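Local coordinates for protein galactitol 1-phosphate 5-dehydrogenase (Escherichia coli, PDB 4UEJ) that oxidises galactitol 1-phosphate to D-tagatose 6-phosphate with NAD(+), as a homodimeric zinc-containing dehydrogenase, at residues 304-308 against 309-313; 274-278 against 279-283. All blocks are in the same frame, centred on the assembly; numbering follows the deposited sequence.

Interaction 1 (304-308 against 309-313)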
loop_
_atom_site.group_PDB
_atom_site.type_symbol
_atom_site.label_atom_id
_atom_site.label_comp_id
_atom_site.label_asym_id
_atom_site.label_seq_id
_atom_site.Cartn_x
_atom_site.Cartn_y
_atom_site.Cartn_z
ATOM N N ARG A 304 -13.900 23.947 10.713
ATOM C CA ARG A 304 -14.681 24.675 9.722
ATOM C C ARG A 304 -15.898 23.903 9.255
ATOM O O ARG A 304 -16.983 24.473 9.157
ATOM C CB ARG A 304 -13.800 25.042 8.540
ATOM C CG ARG A 304 -12.759 26.069 8.925
ATOM C CD ARG A 304 -11.711 26.225 7.833
ATOM N NE ARG A 304 -10.763 27.276 8.186
ATOM C CZ ARG A 304 -9.824 27.740 7.371
ATOM N NH1 ARG A 304 -9.703 27.246 6.146
ATOM N NH2 ARG A 304 -9.018 28.705 7.782
ATOM N N LEU A 305 -15.729 22.613 8.979
ATOM C CA LEU A 305 -16.851 21.780 8.549
ATOM C C LEU A 305 -17.941 21.770 9.619
ATOM O O LEU A 305 -19.132 21.805 9.306
ATOM C CB LEU A 305 -16.385 20.356 8.249
ATOM C CG LEU A 305 -15.509 20.247 6.999
ATOM C CD1 LEU A 305 -15.005 18.824 6.853
ATOM C CD2 LEU A 305 -16.280 20.673 5.759
ATOM N N LEU A 306 -17.530 21.714 10.880
ATOM C CA LEU A 306 -18.494 21.768 11.977
ATOM C C LEU A 306 -19.229 23.099 11.994
ATOM O O LEU A 306 -20.454 23.152 12.111
ATOM C CB LEU A 306 -17.787 21.539 13.318
ATOM C CG LEU A 306 -17.463 20.087 13.677
ATOM C CD1 LEU A 306 -16.458 20.004 14.841
ATOM C CD2 LEU A 306 -18.734 19.345 14.034
ATOM N N THR A 307 -18.488 24.187 11.869
ATOM C CA THR A 307 -19.123 25.491 11.969
ATOM C C THR A 307 -20.050 25.720 10.791
ATOM O O THR A 307 -21.054 26.406 10.919
ATOM C CB THR A 307 -18.095 26.620 12.044
ATOM O OG1 THR A 307 -17.333 26.663 10.831
ATOM C CG2 THR A 307 -17.172 26.377 13.192
ATOM N N GLU A 308 -19.723 25.119 9.653
ATOM C CA GLU A 308 -20.531 25.278 8.446
ATOM C C GLU A 308 -21.725 24.345 8.422
ATOM O O GLU A 308 -22.449 24.311 7.438
ATOM C CB GLU A 308 -19.675 25.041 7.204
ATOM C CG GLU A 308 -18.645 26.114 7.027
ATOM C CD GLU A 308 -17.632 25.792 5.967
ATOM O OE1 GLU A 308 -17.822 24.835 5.182
ATOM O OE2 GLU A 308 -16.634 26.517 5.930
ATOM N N ARG A 309 -21.913 23.572 9.489
ATOM C CA ARG A 309 -23.057 22.670 9.595
ATOM C C ARG A 309 -23.002 21.547 8.574
ATOM O O ARG A 309 -24.035 21.042 8.153
ATOM C CB ARG A 309 -24.375 23.443 9.414
ATOM C CG ARG A 309 -24.574 24.601 10.342
ATOM C CD ARG A 309 -24.199 24.259 11.753
ATOM N NE ARG A 309 -24.767 25.218 12.699
ATOM C CZ ARG A 309 -24.190 25.561 13.846
ATOM N NH1 ARG A 309 -23.021 25.031 14.187
ATOM N NH2 ARG A 309 -24.779 26.436 14.651
ATOM N N LYS A 310 -21.802 21.158 8.167
ATOM C CA LYS A 310 -21.658 20.093 7.183
ATOM C C LYS A 310 -21.550 18.738 7.867
ATOM O O LYS A 310 -21.617 17.695 7.221
ATOM C CB LYS A 310 -20.428 20.326 6.304
ATOM C CG LYS A 310 -20.274 21.733 5.777
ATOM C CD LYS A 310 -21.151 21.991 4.579
ATOM C CE LYS A 310 -20.301 22.213 3.323
ATOM N NZ LYS A 310 -19.450 23.443 3.374
ATOM N N LEU A 311 -21.351 18.756 9.181
ATOM C CA LEU A 311 -21.232 17.527 9.941
ATOM C C LEU A 311 -22.380 17.421 10.932
ATOM O O LEU A 311 -22.896 18.429 11.405
ATOM C CB LEU A 311 -19.883 17.464 10.667
ATOM C CG LEU A 311 -18.619 17.605 9.812
ATOM C CD1 LEU A 311 -17.374 17.275 10.616
ATOM C CD2 LEU A 311 -18.677 16.719 8.570
ATOM N N SER A 312 -22.799 16.200 11.226
ATOM C CA SER A 312 -23.880 15.996 12.173
ATOM C C SER A 312 -23.424 15.072 13.293
ATOM O O SER A 312 -23.128 13.907 13.053
ATOM C CB SER A 312 -25.099 15.428 11.441
ATOM O OG SER A 312 -26.164 15.166 12.325
ATOM N N LEU A 313 -23.367 15.581 14.519
ATOM C CA LEU A 313 -22.809 14.800 15.623
ATOM C C LEU A 313 -23.865 14.137 16.504
ATOM O O LEU A 313 -23.654 13.031 17.007
ATOM C CB LEU A 313 -21.917 15.682 16.502
ATOM C CG LEU A 313 -20.873 16.523 15.782
ATOM C CD1 LEU A 313 -20.133 17.400 16.798
ATOM C CD2 LEU A 313 -19.910 15.610 15.014
#
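Leu306 meets Leu313 where the chain folds back along the end of helix 297-307: one methyl, Leu306 CD2, lies 3.7 Å from Leu313 CD1 and also reaches Leu311 CB at 4.0 Å, the two side chains of each pair crossing at about a right angle. Beside it Leu311 sets CG against Leu305 CB (3.9 Å) and turns CD1 toward both helix leucines. Helix 143-155, through Ile143 and Ile146, and helix 171-182, through Leu175, Gln178 and Ala182, pack against this leucine cluster. Outward comes the helix end, a Schellman motif: Arg309 adopts positive phi (66°), Lys310 N reaches back to Leu305 O at 3.0 Å, and Arg309 N bonds to Leu306 O. Thr307 OG1 bonds to Arg304 O, which also accepts from Glu308 N. At the exposed polar edge Lys310 curls back on itself, bent at chi2 (-80°) and again beyond, which brings NZ to Glu308 OE1 in a 2.8 Å salt bridge. Leu311 N, buried beside the motif, has no partner. Backbone bonds thus end the helix, the leucines hold the returning chain against helix 143-155 and against helix 171-182, the first helix of the Rossmann-type unit, and the ion pair, open to solvent, probably adds only modestly.

Interaction 2 (274-278 against 279-283)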
loop_
_atom_site.group_PDB
_atom_site.type_symbol
_atom_site.label_atom_id
_atom_site.label_comp_id
_atom_site.label_asym_id
_atom_site.label_seq_id
_atom_site.Cartn_x
_atom_site.Cartn_y
_atom_site.Cartn_z
ATOM N N GLY A 274 -2.120 -11.130 -4.641
ATOM C CA GLY A 274 -1.935 -10.911 -6.064
ATOM C C GLY A 274 -2.805 -9.801 -6.625
ATOM O O GLY A 274 -2.409 -9.118 -7.566
ATOM N N LYS A 275 -3.991 -9.618 -6.050
ATOM C CA LYS A 275 -4.889 -8.565 -6.504
ATOM C C LYS A 275 -4.337 -7.190 -6.178
ATOM O O LYS A 275 -4.619 -6.231 -6.892
ATOM C CB LYS A 275 -6.283 -8.731 -5.890
ATOM C CG LYS A 275 -7.019 -9.933 -6.451
ATOM C CD LYS A 275 -8.464 -10.009 -5.954
ATOM C CE LYS A 275 -9.182 -11.166 -6.639
ATOM N NZ LYS A 275 -10.664 -11.199 -6.360
ATOM N N ILE A 276 -3.562 -7.072 -5.100
ATOM C CA ILE A 276 -2.936 -5.781 -4.830
ATOM C C ILE A 276 -2.063 -5.395 -6.016
ATOM O O ILE A 276 -2.078 -4.245 -6.463
ATOM C CB ILE A 276 -2.084 -5.804 -3.551
ATOM C CG1 ILE A 276 -2.953 -6.144 -2.351
ATOM C CG2 ILE A 276 -1.349 -4.483 -3.378
ATOM C CD1 ILE A 276 -2.161 -6.398 -1.094
ATOM N N LEU A 277 -1.304 -6.369 -6.527
ATOM C CA LEU A 277 -0.482 -6.148 -7.712
ATOM C C LEU A 277 -1.327 -5.986 -8.968
ATOM O O LEU A 277 -1.199 -4.994 -9.681
ATOM C CB LEU A 277 0.515 -7.298 -7.914
ATOM C CG LEU A 277 1.755 -7.227 -7.015
ATOM C CD1 LEU A 277 1.408 -7.555 -5.577
ATOM C CD2 LEU A 277 2.840 -8.167 -7.542
ATOM N N ARG A 278 -2.194 -6.955 -9.225
ATOM C CA ARG A 278 -2.947 -6.972 -10.477
ATOM C C ARG A 278 -3.846 -5.757 -10.673
ATOM O O ARG A 278 -3.992 -5.274 -11.797
ATOM C CB ARG A 278 -3.766 -8.248 -10.571
ATOM C CG ARG A 278 -2.924 -9.474 -10.896
ATOM C CD ARG A 278 -3.816 -10.699 -10.977
ATOM N NE ARG A 278 -3.181 -11.786 -11.713
ATOM C CZ ARG A 278 -2.354 -12.658 -11.161
ATOM N NH1 ARG A 278 -2.064 -12.556 -9.873
ATOM N NH2 ARG A 278 -1.817 -13.627 -11.894
ATOM N N LYS A 279 -4.456 -5.277 -9.592
ATOM C CA LYS A 279 -5.272 -4.074 -9.657
ATOM C C LYS A 279 -4.435 -2.814 -9.554
ATOM O O LYS A 279 -4.948 -1.711 -9.703
ATOM C CB LYS A 279 -6.335 -4.070 -8.546
ATOM C CG LYS A 279 -7.245 -5.288 -8.562
ATOM C CD LYS A 279 -8.207 -5.232 -7.381
ATOM C CE LYS A 279 -9.116 -6.448 -7.371
ATOM N NZ LYS A 279 -10.201 -6.310 -6.357
ATOM N N GLU A 280 -3.140 -2.990 -9.299
ATOM C CA GLU A 280 -2.233 -1.872 -9.042
ATOM C C GLU A 280 -2.815 -0.914 -8.002
ATOM O O GLU A 280 -2.901 0.289 -8.215
ATOM C CB GLU A 280 -1.883 -1.154 -10.349
ATOM C CG GLU A 280 -0.933 -2.028 -11.199
ATOM C CD GLU A 280 -0.339 -1.326 -12.421
ATOM O OE1 GLU A 280 -0.993 -0.465 -13.036
ATOM O OE2 GLU A 280 0.810 -1.642 -12.763
ATOM N N LEU A 281 -3.188 -1.477 -6.865
ATOM C CA LEU A 281 -3.694 -0.682 -5.762
ATOM C C LEU A 281 -2.571 0.157 -5.170
ATOM O O LEU A 281 -1.385 -0.161 -5.317
ATOM C CB LEU A 281 -4.289 -1.574 -4.682
ATOM C CG LEU A 281 -5.371 -2.541 -5.147
ATOM C CD1 LEU A 281 -5.921 -3.293 -3.956
ATOM C CD2 LEU A 281 -6.473 -1.764 -5.874
ATOM N N THR A 282 -2.954 1.245 -4.530
ATOM C CA THR A 282 -2.051 1.996 -3.673
ATOM C C THR A 282 -2.595 1.889 -2.266
ATOM O O THR A 282 -3.703 2.345 -1.996
ATOM C CB THR A 282 -1.970 3.455 -4.067
ATOM O OG1 THR A 282 -1.460 3.559 -5.398
ATOM C CG2 THR A 282 -1.048 4.196 -3.120
ATOM N N VAL A 283 -1.830 1.262 -1.389
ATOM C CA VAL A 283 -2.257 1.053 -0.015
ATOM C C VAL A 283 -1.508 2.087 0.825
ATOM O O VAL A 283 -0.283 2.149 0.791
ATOM C CB VAL A 283 -1.966 -0.381 0.458
ATOM C CG1 VAL A 283 -2.393 -0.572 1.906
ATOM C CG2 VAL A 283 -2.679 -1.387 -0.432
HETATM O O HOH W 1 -11.495 -8.795 -7.334
#
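Lys275, in the last turn of helix 270-278, and Lys279, just past its end, run side by side, both extended and pointing the same way, with Lys279 CE 3.9 Å from Lys275 CD. Lys275 NZ and Lys279 NZ stay 4.9 Å apart, and one water accepts from both, 2.7 Å from Lys275 NZ. Beyond the pair, Lys275 NZ forms a salt bridge with Glu248, while Lys279 NZ donates to the carbonyls of Val247 and Ala250. An alanine in place of Lys279 would probably leave those carbonyls without their donor and open a gap along the Lys275 chain. On another side Leu281, its CG beside the backbone N (chi1 -55°), rests against the Ile276 backbone, and Ile276 CG2 approaches Leu281 CB at 4.3 Å. A Schellman motif closes the helix: Glu280 has positive phi (49°), Leu281 N bonds to Ile276 O at 3.0 Å, and Glu280 N reaches Leu277 O at 2.8 Å. Glu280 OE2 bonds to NE2 of His151 and N of Trp287, both of the second subunit. Carbonyls, a carboxylate and water probably offset the two positive charges and so make the adjacent lysines tolerable, and the buried Glu280 carboxylate ties the helix end to the second subunit.

From the N terminus, interaction 2 comes first, turning helix 270-278 into strand 282-285, the last strand of the six-stranded parallel sheet within this chain. Val283 there pairs antiparallel with a strand of the second subunit, carrying the sheet across the dimer. The chain then runs on to helix 297-307, whose end interaction 1 turns toward strand 317-321 of the mixed sheet. Each contact closes a tight local turn; they stand in series, neither nested nor crossed, with centres about 35 Å apart. Both use a Schellman motif, but 274-283 lies at the subunit interface, whereas no other chain of the assembly touches 304-313, which leads back to the other sheet.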